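Local coordinates for hypothetical sugar ABC-transporter sugar binding protein (Arthrobacter globiformis, PDB 7BVT), which binds the cyclic tetrasaccharide cyclic alpha-maltosyl-1,6-maltose and probably delivers it to an ABC transporter for uptake into the cell, at residues A[407-410]-A[411-415]; A[394-398]-A[399-403]; A[348-352]-A[353-357]; A[108-112]-A[113-117]; A[76-80]-A[81-85]. All blocks are in the same frame, centred on the assembly; numbering follows the deposited sequence.

Contact 1 of 5, residues A[407-410]-A[411-415]; sequences QAVN and AVLKN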
loop_
_atom_site.group_PDB
_atom_site.type_symbol
_atom_site.label_atom_id
_atom_site.label_comp_id
_atom_site.label_asym_id
_atom_site.label_seq_id
_atom_site.Cartn_x
_atom_site.Cartn_y
_atom_site.Cartn_z
ATOM N N GLN A 407 10.479 -10.907 19.729
ATOM C CA GLN A 407 10.655 -12.370 19.900
ATOM C C GLN A 407 9.920 -13.167 18.851
ATOM O O GLN A 407 10.528 -14.148 18.355
ATOM C CB GLN A 407 9.865 -12.879 21.103
ATOM C CG GLN A 407 10.691 -13.417 22.184
ATOM C CD GLN A 407 11.102 -12.197 22.929
ATOM O OE1 GLN A 407 12.116 -11.598 22.552
ATOM N NE2 GLN A 407 10.322 -11.890 23.985
ATOM N N ALA A 408 8.628 -12.886 18.639
ATOM C CA ALA A 408 7.763 -13.654 17.732
ATOM C C ALA A 408 8.343 -13.469 16.329
ATOM O O ALA A 408 8.498 -14.469 15.598
ATOM C CB ALA A 408 6.345 -13.204 17.863
ATOM N N VAL A 409 8.597 -12.222 15.940
ATOM C CA VAL A 409 9.075 -11.907 14.561
ATOM C C VAL A 409 10.436 -12.569 14.322
ATOM O O VAL A 409 10.656 -13.225 13.287
ATOM C CB VAL A 409 9.128 -10.388 14.336
ATOM C CG1 VAL A 409 9.931 -10.070 13.077
ATOM C CG2 VAL A 409 7.736 -9.826 14.280
ATOM N N ASN A 410 11.350 -12.466 15.278
ATOM C CA ASN A 410 12.722 -13.016 15.104
ATOM C C ASN A 410 12.620 -14.535 14.996
ATOM O O ASN A 410 13.416 -15.094 14.198
ATOM C CB ASN A 410 13.648 -12.607 16.243
ATOM C CG ASN A 410 14.149 -11.195 16.102
ATOM O OD1 ASN A 410 13.925 -10.579 15.076
ATOM N ND2 ASN A 410 14.806 -10.687 17.133
ATOM N N ALA A 411 11.652 -15.169 15.663
ATOM C CA ALA A 411 11.572 -16.648 15.668
ATOM C C ALA A 411 11.150 -17.053 14.262
ATOM O O ALA A 411 11.638 -18.063 13.758
ATOM C CB ALA A 411 10.605 -17.162 16.668
ATOM N N VAL A 412 10.246 -16.286 13.673
ATOM C CA VAL A 412 9.689 -16.521 12.313
ATOM C C VAL A 412 10.807 -16.288 11.299
ATOM O O VAL A 412 11.006 -17.147 10.399
ATOM C CB VAL A 412 8.465 -15.622 12.057
ATOM C CG1 VAL A 412 8.140 -15.549 10.578
ATOM C CG2 VAL A 412 7.277 -16.119 12.846
ATOM N N LEU A 413 11.576 -15.223 11.422
ATOM C CA LEU A 413 12.646 -14.895 10.446
ATOM C C LEU A 413 13.846 -15.833 10.557
ATOM O O LEU A 413 14.479 -16.080 9.517
ATOM C CB LEU A 413 13.150 -13.479 10.678
ATOM C CG LEU A 413 12.151 -12.381 10.368
ATOM C CD1 LEU A 413 12.677 -11.045 10.851
ATOM C CD2 LEU A 413 11.905 -12.343 8.857
ATOM N N LYS A 414 14.277 -16.152 11.771
ATOM C CA LYS A 414 15.579 -16.839 11.972
ATOM C C LYS A 414 15.351 -18.267 11.477
ATOM O O LYS A 414 16.130 -18.756 10.654
ATOM C CB LYS A 414 16.038 -16.722 13.431
ATOM C CG LYS A 414 17.544 -16.793 13.649
ATOM C CD LYS A 414 18.077 -18.208 13.837
ATOM C CE LYS A 414 18.494 -18.905 12.554
ATOM N NZ LYS A 414 18.087 -20.335 12.536
ATOM N N ASN A 415 14.223 -18.852 11.853
ATOM C CA ASN A 415 14.040 -20.319 11.793
ATOM C C ASN A 415 13.423 -20.695 10.438
ATOM O O ASN A 415 13.426 -21.901 10.120
ATOM C CB ASN A 415 13.363 -20.762 13.092
ATOM C CG ASN A 415 14.142 -20.260 14.298
ATOM O OD1 ASN A 415 15.380 -20.293 14.293
ATOM N ND2 ASN A 415 13.447 -19.770 15.323
#
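The carboxamide of N410 is the flat group that matters here: its OD1 lies 4.4 Å from CD1 of L413 and accepts a hydrogen bond from the backbone N of A220, with A219 also against the side chain. That grip suits an asparagine on a helix flank beside a loop. Further along, the carboxamide of N415 receives NZ of K414 in its own plane, at 3.2 Å from OD1. The lysine chain bends at chi2, chi3 and chi4 to reach it.

The flat peptide groups do the rest. L413 N meets V409 O at 2.9 Å, nearly along the C=O axis, and K414 N meets N410 O at 2.8 Å. A411 N approaches Q407 O 34° out of the carbonyl plane, and it also makes a weak bond to A408 O.

Apolar contact crosses one turn where CG1 of V409 lies 3.7 Å from CD1 of L413, the two chains side by side and pointing the same way. V409 turns CG1 anti to its N (chi1 166°), which lays that branch along the helix toward L413. V412 CG2 rests 3.4 Å from A408 O. Branched aliphatics suit this side, because V409, V412 and L413 all touch V380 of helix 377-392; the small A411 suits the exposed one. The i to i+4 bonds are those of any alpha-helix; the sidedness makes this C-terminal one amphipathic, packed on its predecessor.

Contact 2 of 5, residues A[394-398]-A[399-403]; sequences GEASV and DDALD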
loop_
_atom_site.group_PDB
_atom_site.type_symbol
_atom_site.label_atom_id
_atom_site.label_comp_id
_atom_site.label_asym_id
_atom_site.label_seq_id
_atom_site.Cartn_x
_atom_site.Cartn_y
_atom_site.Cartn_z
ATOM N N GLY A 394 -5.160 -3.768 26.243
ATOM C CA GLY A 394 -4.894 -3.483 27.659
ATOM C C GLY A 394 -4.309 -4.666 28.420
ATOM O O GLY A 394 -4.235 -4.575 29.659
ATOM N N GLU A 395 -3.905 -5.733 27.727
ATOM C CA GLU A 395 -3.438 -6.998 28.358
ATOM C C GLU A 395 -1.920 -7.029 28.481
ATOM O O GLU A 395 -1.397 -7.999 29.055
ATOM C CB GLU A 395 -3.950 -8.201 27.576
ATOM C CG GLU A 395 -5.439 -8.438 27.779
ATOM C CD GLU A 395 -6.040 -9.393 26.766
ATOM O OE1 GLU A 395 -5.266 -10.142 26.140
ATOM O OE2 GLU A 395 -7.273 -9.351 26.564
ATOM N N ALA A 396 -1.199 -6.063 27.910
ATOM C CA ALA A 396 0.263 -5.968 28.052
ATOM C C ALA A 396 0.697 -4.515 28.060
ATOM O O ALA A 396 -0.028 -3.682 27.447
ATOM C CB ALA A 396 0.970 -6.688 26.915
ATOM N N SER A 397 1.863 -4.244 28.622
ATOM C CA SER A 397 2.478 -2.901 28.564
ATOM C C SER A 397 3.058 -2.678 27.172
ATOM O O SER A 397 3.312 -3.637 26.439
ATOM C CB SER A 397 3.514 -2.622 29.615
ATOM O OG SER A 397 4.642 -3.430 29.436
ATOM N N VAL A 398 3.224 -1.422 26.807
ATOM C CA VAL A 398 3.931 -1.056 25.545
ATOM C C VAL A 398 5.302 -1.775 25.501
ATOM O O VAL A 398 5.665 -2.403 24.482
ATOM C CB VAL A 398 4.086 0.470 25.525
ATOM C CG1 VAL A 398 5.134 0.905 24.518
ATOM C CG2 VAL A 398 2.724 1.149 25.328
ATOM N N ASP A 399 6.097 -1.677 26.563
ATOM C CA ASP A 399 7.457 -2.285 26.575
ATOM C C ASP A 399 7.381 -3.813 26.450
ATOM O O ASP A 399 8.184 -4.387 25.657
ATOM C CB ASP A 399 8.188 -1.889 27.850
ATOM C CG ASP A 399 8.735 -0.483 27.772
ATOM O OD1 ASP A 399 8.504 0.181 26.738
ATOM O OD2 ASP A 399 9.405 -0.067 28.737
ATOM N N ASP A 400 6.439 -4.457 27.129
ATOM C CA ASP A 400 6.347 -5.944 27.086
ATOM C C ASP A 400 5.820 -6.392 25.718
ATOM O O ASP A 400 6.278 -7.444 25.209
ATOM C CB ASP A 400 5.461 -6.505 28.190
ATOM C CG ASP A 400 6.047 -6.443 29.585
ATOM O OD1 ASP A 400 7.254 -6.240 29.726
ATOM O OD2 ASP A 400 5.247 -6.639 30.497
ATOM N N ALA A 401 4.940 -5.612 25.084
ATOM C CA ALA A 401 4.365 -6.018 23.780
ATOM C C ALA A 401 5.465 -5.850 22.725
ATOM O O ALA A 401 5.566 -6.684 21.796
ATOM C CB ALA A 401 3.097 -5.231 23.489
ATOM N N LEU A 402 6.300 -4.820 22.796
ATOM C CA LEU A 402 7.356 -4.666 21.775
ATOM C C LEU A 402 8.421 -5.765 21.927
ATOM O O LEU A 402 8.930 -6.244 20.896
ATOM C CB LEU A 402 7.996 -3.280 21.815
ATOM C CG LEU A 402 7.110 -2.196 21.207
ATOM C CD1 LEU A 402 7.524 -0.850 21.696
ATOM C CD2 LEU A 402 7.156 -2.265 19.683
ATOM N N ASP A 403 8.740 -6.106 23.168
ATOM C CA ASP A 403 9.653 -7.235 23.438
ATOM C C ASP A 403 9.034 -8.520 22.875
ATOM O O ASP A 403 9.785 -9.257 22.180
ATOM C CB ASP A 403 9.847 -7.405 24.946
ATOM C CG ASP A 403 10.808 -6.459 25.640
ATOM O OD1 ASP A 403 11.618 -5.714 24.952
ATOM O OD2 ASP A 403 10.793 -6.509 26.927
#
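S397 meets the first turn of the helix chiefly through its hydroxyl. Its CB comes no nearer than 4.1 Å to the N of D399, but with chi1 at 66° OG sits between the backbone N and the carbonyl carbon, which swings it over the opening of the turn. There OG accepts a hydrogen bond from D400 N at 3.1 Å, with an angle of 156° at the hydrogen, and its flank lies 3.4 Å from CB of D400. Serine suits the place because a short hydroxyl can reach forward to the D400 amide, which has no carbonyl of a preceding helical turn to bond.

The backbone continues the job: S397 O takes A401 N at 2.9 Å, and V398 O takes L402 N. V398 and L402 lie side by side, CG1 to CD1 at 4.1 Å, and both face helix 225-239, the valine against V235 and the leucine against L231. Just before the cap, CB of A396 stands 4.3 Å from CB of A401, a small residue against a small one where A401 must also fit against A391 of helix 377-392. D399 and D400, acidic residues in the first turn, probably interact favourably with the helix dipole. A serine N-cap, with the apolar A396–A401 pair spanning it as a hydrophobic staple, is a classic alpha-helix start.

Contact 3 of 5, residues A[348-352]-A[353-357]; sequences LEWVE and STEPR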
loop_
_atom_site.group_PDB
_atom_site.type_symbol
_atom_site.label_atom_id
_atom_site.label_comp_id
_atom_site.label_asym_id
_atom_site.label_seq_id
_atom_site.Cartn_x
_atom_site.Cartn_y
_atom_site.Cartn_z
ATOM N N LEU A 348 -1.219 16.773 -11.920
ATOM C CA LEU A 348 -1.592 17.553 -10.714
ATOM C C LEU A 348 -2.771 18.478 -11.029
ATOM O O LEU A 348 -3.647 18.606 -10.165
ATOM C CB LEU A 348 -0.381 18.302 -10.163
ATOM C CG LEU A 348 0.655 17.381 -9.515
ATOM C CD1 LEU A 348 1.949 18.109 -9.248
ATOM C CD2 LEU A 348 0.112 16.746 -8.252
ATOM N N GLU A 349 -2.819 19.049 -12.234
ATOM C CA GLU A 349 -3.881 20.029 -12.604
ATOM C C GLU A 349 -5.203 19.291 -12.716
ATOM O O GLU A 349 -6.240 19.732 -12.190
ATOM C CB GLU A 349 -3.538 20.710 -13.925
ATOM C CG GLU A 349 -2.539 21.831 -13.741
ATOM C CD GLU A 349 -2.402 22.718 -14.964
ATOM O OE1 GLU A 349 -3.399 22.805 -15.729
ATOM O OE2 GLU A 349 -1.299 23.301 -15.150
ATOM N N TRP A 350 -5.125 18.156 -13.351
ATOM C CA TRP A 350 -6.233 17.191 -13.444
ATOM C C TRP A 350 -6.716 16.757 -12.058
ATOM O O TRP A 350 -7.949 16.620 -11.803
ATOM C CB TRP A 350 -5.736 16.009 -14.234
ATOM C CG TRP A 350 -6.905 15.162 -14.517
ATOM C CD1 TRP A 350 -7.819 15.369 -15.514
ATOM C CD2 TRP A 350 -7.379 14.086 -13.705
ATOM N NE1 TRP A 350 -8.802 14.427 -15.414
ATOM C CE2 TRP A 350 -8.570 13.641 -14.306
ATOM C CE3 TRP A 350 -6.912 13.452 -12.540
ATOM C CZ2 TRP A 350 -9.268 12.547 -13.811
ATOM C CZ3 TRP A 350 -7.638 12.400 -12.020
ATOM C CH2 TRP A 350 -8.796 11.958 -12.653
ATOM N N VAL A 351 -5.787 16.443 -11.167
ATOM C CA VAL A 351 -6.235 16.023 -9.808
ATOM C C VAL A 351 -7.006 17.193 -9.173
ATOM O O VAL A 351 -8.077 16.942 -8.617
ATOM C CB VAL A 351 -5.065 15.537 -8.951
ATOM C CG1 VAL A 351 -5.485 15.384 -7.489
ATOM C CG2 VAL A 351 -4.551 14.217 -9.479
ATOM N N GLU A 352 -6.486 18.405 -9.303
ATOM C CA GLU A 352 -7.077 19.637 -8.717
ATOM C C GLU A 352 -8.466 19.894 -9.322
ATOM O O GLU A 352 -9.376 20.246 -8.557
ATOM C CB GLU A 352 -6.123 20.821 -8.911
ATOM C CG GLU A 352 -6.513 22.055 -8.106
ATOM C CD GLU A 352 -6.991 21.818 -6.675
ATOM O OE1 GLU A 352 -6.283 21.121 -5.900
ATOM O OE2 GLU A 352 -8.080 22.321 -6.330
ATOM N N SER A 353 -8.653 19.653 -10.617
ATOM C CA SER A 353 -9.913 19.935 -11.353
ATOM C C SER A 353 -10.930 18.817 -11.108
ATOM O O SER A 353 -12.119 19.115 -11.073
ATOM C CB SER A 353 -9.661 20.141 -12.845
ATOM O OG SER A 353 -9.659 18.885 -13.529
ATOM N N THR A 354 -10.492 17.575 -10.887
ATOM C CA THR A 354 -11.360 16.406 -10.995
ATOM C C THR A 354 -11.493 15.713 -9.642
ATOM O O THR A 354 -12.621 15.368 -9.314
ATOM C CB THR A 354 -10.871 15.510 -12.129
ATOM O OG1 THR A 354 -10.600 16.385 -13.223
ATOM C CG2 THR A 354 -11.846 14.433 -12.519
ATOM N N GLU A 355 -10.414 15.536 -8.880
ATOM C CA GLU A 355 -10.422 14.621 -7.708
ATOM C C GLU A 355 -9.536 15.255 -6.654
ATOM O O GLU A 355 -8.538 14.697 -6.260
ATOM C CB GLU A 355 -9.940 13.232 -8.159
ATOM C CG GLU A 355 -10.292 12.054 -7.238
ATOM C CD GLU A 355 -9.982 10.683 -7.862
ATOM O OE1 GLU A 355 -9.560 10.661 -9.066
ATOM O OE2 GLU A 355 -10.165 9.622 -7.175
ATOM N N PRO A 356 -9.808 16.492 -6.219
ATOM C CA PRO A 356 -8.834 17.268 -5.450
ATOM C C PRO A 356 -8.449 16.589 -4.117
ATOM O O PRO A 356 -7.343 16.839 -3.638
ATOM C CB PRO A 356 -9.547 18.609 -5.209
ATOM C CG PRO A 356 -10.972 18.295 -5.430
ATOM C CD PRO A 356 -11.049 17.217 -6.490
ATOM N N ARG A 357 -9.337 15.782 -3.557
ATOM C CA ARG A 357 -9.038 15.102 -2.252
ATOM C C ARG A 357 -7.992 13.990 -2.477
ATOM O O ARG A 357 -7.468 13.478 -1.506
ATOM C CB ARG A 357 -10.309 14.628 -1.576
ATOM C CG ARG A 357 -11.080 15.839 -1.048
ATOM C CD ARG A 357 -12.431 15.454 -0.558
ATOM N NE ARG A 357 -13.287 14.974 -1.630
ATOM C CZ ARG A 357 -14.580 14.742 -1.478
ATOM N NH1 ARG A 357 -15.143 14.892 -0.294
ATOM N NH2 ARG A 357 -15.318 14.330 -2.493
HETATM O O HOH W 1 -6.542 19.256 -3.285
#
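W350 and V351 offer their carbonyls to the last turn of helix 345-354, a helix C-terminus in which E355 N closes on V351 O at 2.7 Å before the chain turns out of the helix at E355. T354 N makes only weak bonds, to W350 O and V351 O. P356, which has no N-H to give, suits the point where the helical ladder stops.

The indole of W350, its CG anti to the backbone N (chi1 -171°), extends along the helix so that T354 covers one face. CB of T354 stands 3.9 Å from the centroid of the six-membered ring, 20° off the normal, a CH-pi contact, while CG2 is 3.4 Å from CZ2. OG1 lies over the same face toward the rim and shares a 2.7 Å hydrogen bond with OG of S353. OE1 of E355 approaches CH2 obliquely, its carboxylate turned 74° from the ring. K330 makes a cation-pi contact with the indole, and E355 touches V266 of helix 264-271. With an alanine in place of W350, T354 would probably lose the surface it rests on and K330 its aromatic partner.

E352 bends at chi2 toward the turn, where one water donates to its OE1 at 3.2 Å and to P356 O at 2.6 Å.

Contact 4 of 5, residues A[108-112]-A[113-117]; sequences GRIPD and DTLTD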
loop_
_atom_site.group_PDB
_atom_site.type_symbol
_atom_site.label_atom_id
_atom_site.label_comp_id
_atom_site.label_asym_id
_atom_site.label_seq_id
_atom_site.Cartn_x
_atom_site.Cartn_y
_atom_site.Cartn_z
ATOM N N GLY A 108 17.588 -4.022 -18.072
ATOM C CA GLY A 108 18.034 -4.293 -19.442
ATOM C C GLY A 108 16.903 -4.707 -20.362
ATOM O O GLY A 108 17.175 -4.909 -21.562
ATOM N N ARG A 109 15.677 -4.819 -19.849
ATOM C CA ARG A 109 14.485 -5.190 -20.682
ATOM C C ARG A 109 13.537 -3.993 -20.729
ATOM O O ARG A 109 13.058 -3.630 -21.791
ATOM C CB ARG A 109 13.821 -6.445 -20.117
ATOM C CG ARG A 109 14.720 -7.676 -20.066
ATOM C CD ARG A 109 13.968 -8.979 -19.833
ATOM N NE ARG A 109 14.870 -10.044 -19.306
ATOM C CZ ARG A 109 15.616 -10.829 -20.063
ATOM N NH1 ARG A 109 15.532 -10.780 -21.376
ATOM N NH2 ARG A 109 16.408 -11.733 -19.520
ATOM N N ILE A 110 13.276 -3.388 -19.608
ATOM C CA ILE A 110 12.523 -2.108 -19.526
ATOM C C ILE A 110 13.535 -0.982 -19.598
ATOM O O ILE A 110 14.584 -1.089 -18.947
ATOM C CB ILE A 110 11.670 -2.094 -18.238
ATOM C CG1 ILE A 110 10.703 -3.282 -18.246
ATOM C CG2 ILE A 110 11.003 -0.753 -18.046
ATOM C CD1 ILE A 110 9.791 -3.352 -17.025
ATOM N N PRO A 111 13.276 0.124 -20.302
ATOM C CA PRO A 111 14.283 1.171 -20.445
ATOM C C PRO A 111 14.772 1.678 -19.089
ATOM O O PRO A 111 14.014 1.875 -18.132
ATOM C CB PRO A 111 13.561 2.292 -21.199
ATOM C CG PRO A 111 12.589 1.511 -22.042
ATOM C CD PRO A 111 12.084 0.448 -21.103
ATOM N N ASP A 112 16.076 1.875 -19.006
ATOM C CA ASP A 112 16.705 2.377 -17.782
ATOM C C ASP A 112 15.991 3.637 -17.290
ATOM O O ASP A 112 15.702 3.771 -16.041
ATOM C CB ASP A 112 18.184 2.680 -18.013
ATOM C CG ASP A 112 19.097 1.577 -18.538
ATOM O OD1 ASP A 112 18.718 0.390 -18.619
ATOM O OD2 ASP A 112 20.261 1.910 -18.820
ATOM N N ASP A 113 15.668 4.591 -18.173
ATOM C CA ASP A 113 15.058 5.871 -17.720
ATOM C C ASP A 113 13.649 5.622 -17.148
ATOM O O ASP A 113 13.244 6.325 -16.228
ATOM C CB ASP A 113 15.038 6.933 -18.805
ATOM C CG ASP A 113 16.436 7.443 -19.176
ATOM O OD1 ASP A 113 17.403 7.038 -18.517
ATOM O OD2 ASP A 113 16.533 8.208 -20.156
ATOM N N THR A 114 12.938 4.613 -17.638
ATOM C CA THR A 114 11.619 4.269 -17.057
ATOM C C THR A 114 11.849 3.756 -15.627
ATOM O O THR A 114 11.215 4.234 -14.710
ATOM C CB THR A 114 10.908 3.213 -17.909
ATOM O OG1 THR A 114 10.530 3.906 -19.125
ATOM C CG2 THR A 114 9.714 2.641 -17.194
ATOM N N LEU A 115 12.771 2.791 -15.485
ATOM C CA LEU A 115 12.983 2.187 -14.142
ATOM C C LEU A 115 13.510 3.253 -13.154
ATOM O O LEU A 115 13.074 3.264 -11.999
ATOM C CB LEU A 115 13.886 0.965 -14.275
ATOM C CG LEU A 115 13.273 -0.233 -14.990
ATOM C CD1 LEU A 115 14.273 -1.368 -15.112
ATOM C CD2 LEU A 115 12.035 -0.684 -14.250
ATOM N N THR A 116 14.339 4.181 -13.590
ATOM C CA THR A 116 14.840 5.283 -12.719
ATOM C C THR A 116 13.694 6.165 -12.236
ATOM O O THR A 116 13.686 6.583 -11.087
ATOM C CB THR A 116 15.865 6.179 -13.442
ATOM O OG1 THR A 116 16.931 5.289 -13.755
ATOM C CG2 THR A 116 16.294 7.311 -12.535
ATOM N N ASP A 117 12.697 6.396 -13.085
ATOM C CA ASP A 117 11.572 7.316 -12.806
ATOM C C ASP A 117 10.603 6.629 -11.851
ATOM O O ASP A 117 10.010 7.320 -11.002
ATOM C CB ASP A 117 10.883 7.685 -14.105
ATOM C CG ASP A 117 9.836 8.798 -14.024
ATOM O OD1 ASP A 117 9.769 9.522 -13.018
ATOM O OD2 ASP A 117 9.074 8.900 -15.001
#
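I110 holds CG1 beside its backbone N (chi1 -59°), which leaves CG2 extended on the other side, toward the helix that follows; L115, with chi1 at -69°, brings CG back to meet it. The two side chains cross at about a right angle, CG2 of I110 lying 3.8 Å from CG of L115. The same methyl touches CG2 of T114 at 3.7 Å. One CG2 thus sits against two successive side chains, and a beta-branched isoleucine suits a place that needs a methyl so close to the backbone.

P111 occupies the N-cap. Its ring offers no polar atom for a side-chain cap; P111 O begins the helical ladder by accepting L115 N at 3.1 Å, the N-H pointing almost straight at it (167°), and takes a weak bond from T114 N. Proline's fixed phi suits the extended residue just before a helix. D112 O in turn receives T116 N at 2.8 Å; the hydroxyl OG1 of T116 is also near it, at 3.0 Å.

I110 and L115 flank the N-cap as a hydrophobic staple, and both press on V135 of strand 131-136, with I110 also on L316 of helix 306-319. The acidic D112 and D113 stand in the first turn, where OD2 of D112 lies 5.9 Å from OD1 of D113. Chemically, then, the helix start is secured by apolar contact and backbone bonds, and the two negative charges would probably be eased by the positive end of the helix dipole.

Contact 5 of 5, residues A[76-80]-A[81-85]; sequences ASATS and DTLPD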
loop_
_atom_site.group_PDB
_atom_site.type_symbol
_atom_site.label_atom_id
_atom_site.label_comp_id
_atom_site.label_asym_id
_atom_site.label_seq_id
_atom_site.Cartn_x
_atom_site.Cartn_y
_atom_site.Cartn_z
ATOM N N ALA A 76 0.223 -24.317 -8.566
ATOM C CA ALA A 76 -0.204 -25.458 -9.408
ATOM C C ALA A 76 0.436 -25.341 -10.809
ATOM O O ALA A 76 0.954 -26.336 -11.374
ATOM C CB ALA A 76 -1.708 -25.482 -9.484
ATOM N N SER A 77 0.455 -24.133 -11.345
ATOM C CA SER A 77 0.974 -23.827 -12.691
ATOM C C SER A 77 2.499 -24.076 -12.732
ATOM O O SER A 77 3.021 -24.479 -13.805
ATOM C CB SER A 77 0.594 -22.418 -13.079
ATOM O OG SER A 77 -0.826 -22.261 -13.316
ATOM N N ALA A 78 3.232 -23.797 -11.642
ATOM C CA ALA A 78 4.684 -24.133 -11.593
ATOM C C ALA A 78 4.790 -25.666 -11.772
ATOM O O ALA A 78 5.612 -26.113 -12.559
ATOM C CB ALA A 78 5.351 -23.650 -10.304
ATOM N N THR A 79 4.031 -26.453 -11.017
ATOM C CA THR A 79 4.087 -27.945 -11.075
ATOM C C THR A 79 3.691 -28.415 -12.483
ATOM O O THR A 79 4.389 -29.260 -13.053
ATOM C CB THR A 79 3.184 -28.551 -10.015
ATOM O OG1 THR A 79 3.619 -28.039 -8.764
ATOM C CG2 THR A 79 3.206 -30.062 -9.982
ATOM N N SER A 80 2.636 -27.886 -13.073
ATOM C CA SER A 80 2.191 -28.287 -14.438
ATOM C C SER A 80 2.969 -27.653 -15.591
ATOM O O SER A 80 2.661 -27.987 -16.736
ATOM C CB SER A 80 0.740 -27.984 -14.584
ATOM O OG SER A 80 0.421 -26.609 -14.503
ATOM N N ASP A 81 3.968 -26.796 -15.303
ATOM C CA ASP A 81 4.724 -26.031 -16.326
ATOM C C ASP A 81 3.773 -25.243 -17.233
ATOM O O ASP A 81 3.967 -25.258 -18.444
ATOM C CB ASP A 81 5.684 -26.985 -17.076
ATOM C CG ASP A 81 6.691 -27.758 -16.216
ATOM O OD1 ASP A 81 7.211 -27.206 -15.197
ATOM O OD2 ASP A 81 6.948 -28.937 -16.544
ATOM N N THR A 82 2.770 -24.531 -16.664
ATOM C CA THR A 82 1.826 -23.660 -17.401
ATOM C C THR A 82 1.723 -22.285 -16.729
ATOM O O THR A 82 0.666 -21.643 -16.788
ATOM C CB THR A 82 0.452 -24.323 -17.553
ATOM O OG1 THR A 82 -0.095 -24.571 -16.265
ATOM C CG2 THR A 82 0.529 -25.619 -18.342
ATOM N N LEU A 83 2.853 -21.810 -16.222
ATOM C CA LEU A 83 2.893 -20.451 -15.663
ATOM C C LEU A 83 2.579 -19.470 -16.773
ATOM O O LEU A 83 2.900 -19.698 -17.936
ATOM C CB LEU A 83 4.270 -20.190 -15.038
ATOM C CG LEU A 83 4.514 -20.849 -13.691
ATOM C CD1 LEU A 83 5.967 -20.794 -13.297
ATOM C CD2 LEU A 83 3.688 -20.196 -12.614
ATOM N N PRO A 84 2.012 -18.308 -16.434
ATOM C CA PRO A 84 1.736 -17.241 -17.377
ATOM C C PRO A 84 3.084 -16.571 -17.685
ATOM O O PRO A 84 4.046 -16.850 -17.044
ATOM C CB PRO A 84 0.815 -16.281 -16.637
ATOM C CG PRO A 84 1.265 -16.450 -15.240
ATOM C CD PRO A 84 1.613 -17.913 -15.059
ATOM N N ASP A 85 3.090 -15.738 -18.675
ATOM C CA ASP A 85 4.322 -14.986 -19.013
ATOM C C ASP A 85 4.458 -13.812 -18.039
ATOM O O ASP A 85 5.553 -13.562 -17.583
ATOM C CB ASP A 85 4.284 -14.484 -20.438
ATOM C CG ASP A 85 4.218 -15.676 -21.371
ATOM O OD1 ASP A 85 5.090 -16.589 -21.200
ATOM O OD2 ASP A 85 3.283 -15.675 -22.208
#
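Backbone hydrogen bonds between S77, A78 and the residues after the helix define a Schellman motif. T82 N reaches S77 O at 2.9 Å, in the carbonyl plane and on a lone pair, while D81 N meets A78 O at 3.3 Å from well above its plane. D81 takes the left-handed conformation (phi 54°) that turns the chain back, one that aspartate tolerates better than most residues with a side chain.

Hydroxyl bonding adds a second link. S80 OG and T82 OG1 are 2.7 Å apart, and either could be the donor; each oxygen lies between its backbone N and carbonyl carbon, which aims the pair at each other. S77 OG bonds instead to K73 O, one turn earlier.

The apolar contact belongs to L83, whose CD2 lies 3.8 Å from CB of S77 and whose CD1 lies 4.2 Å from CB of A78. Small residues suit the helix here because the leucine folds against its backbone. Were L83 cut back to an alanine, a gap would probably open beside A78 and L74 and F302 would lose part of their apolar cover.

The turn ends helix 70-80 and leads into strand 86-90: S77 and P84 rest on W33 of strand 28-34, and D85 OD2 bonds to T31 N of that strand.

How the contacts relate
Along the chain the order is contact 5, contact 4, contact 3, contact 2, contact 1. Contacts 2 and 1 share helix 398-415, the first at its start and the second near its end, with centres 18 Å apart. Contact 3 lies on the opposite side of the chain's centre from both, about 43 and 44 Å away between centres. Contacts 4 and 5 sit 28 Å apart, on separate helices near the central mixed sheet. All five are helix starts, ends or turns 21 to 27 Å from the centre, and none includes a residue of the glycan pocket; they lie toward the outside of a solute-binding fold rather than at its sugar site.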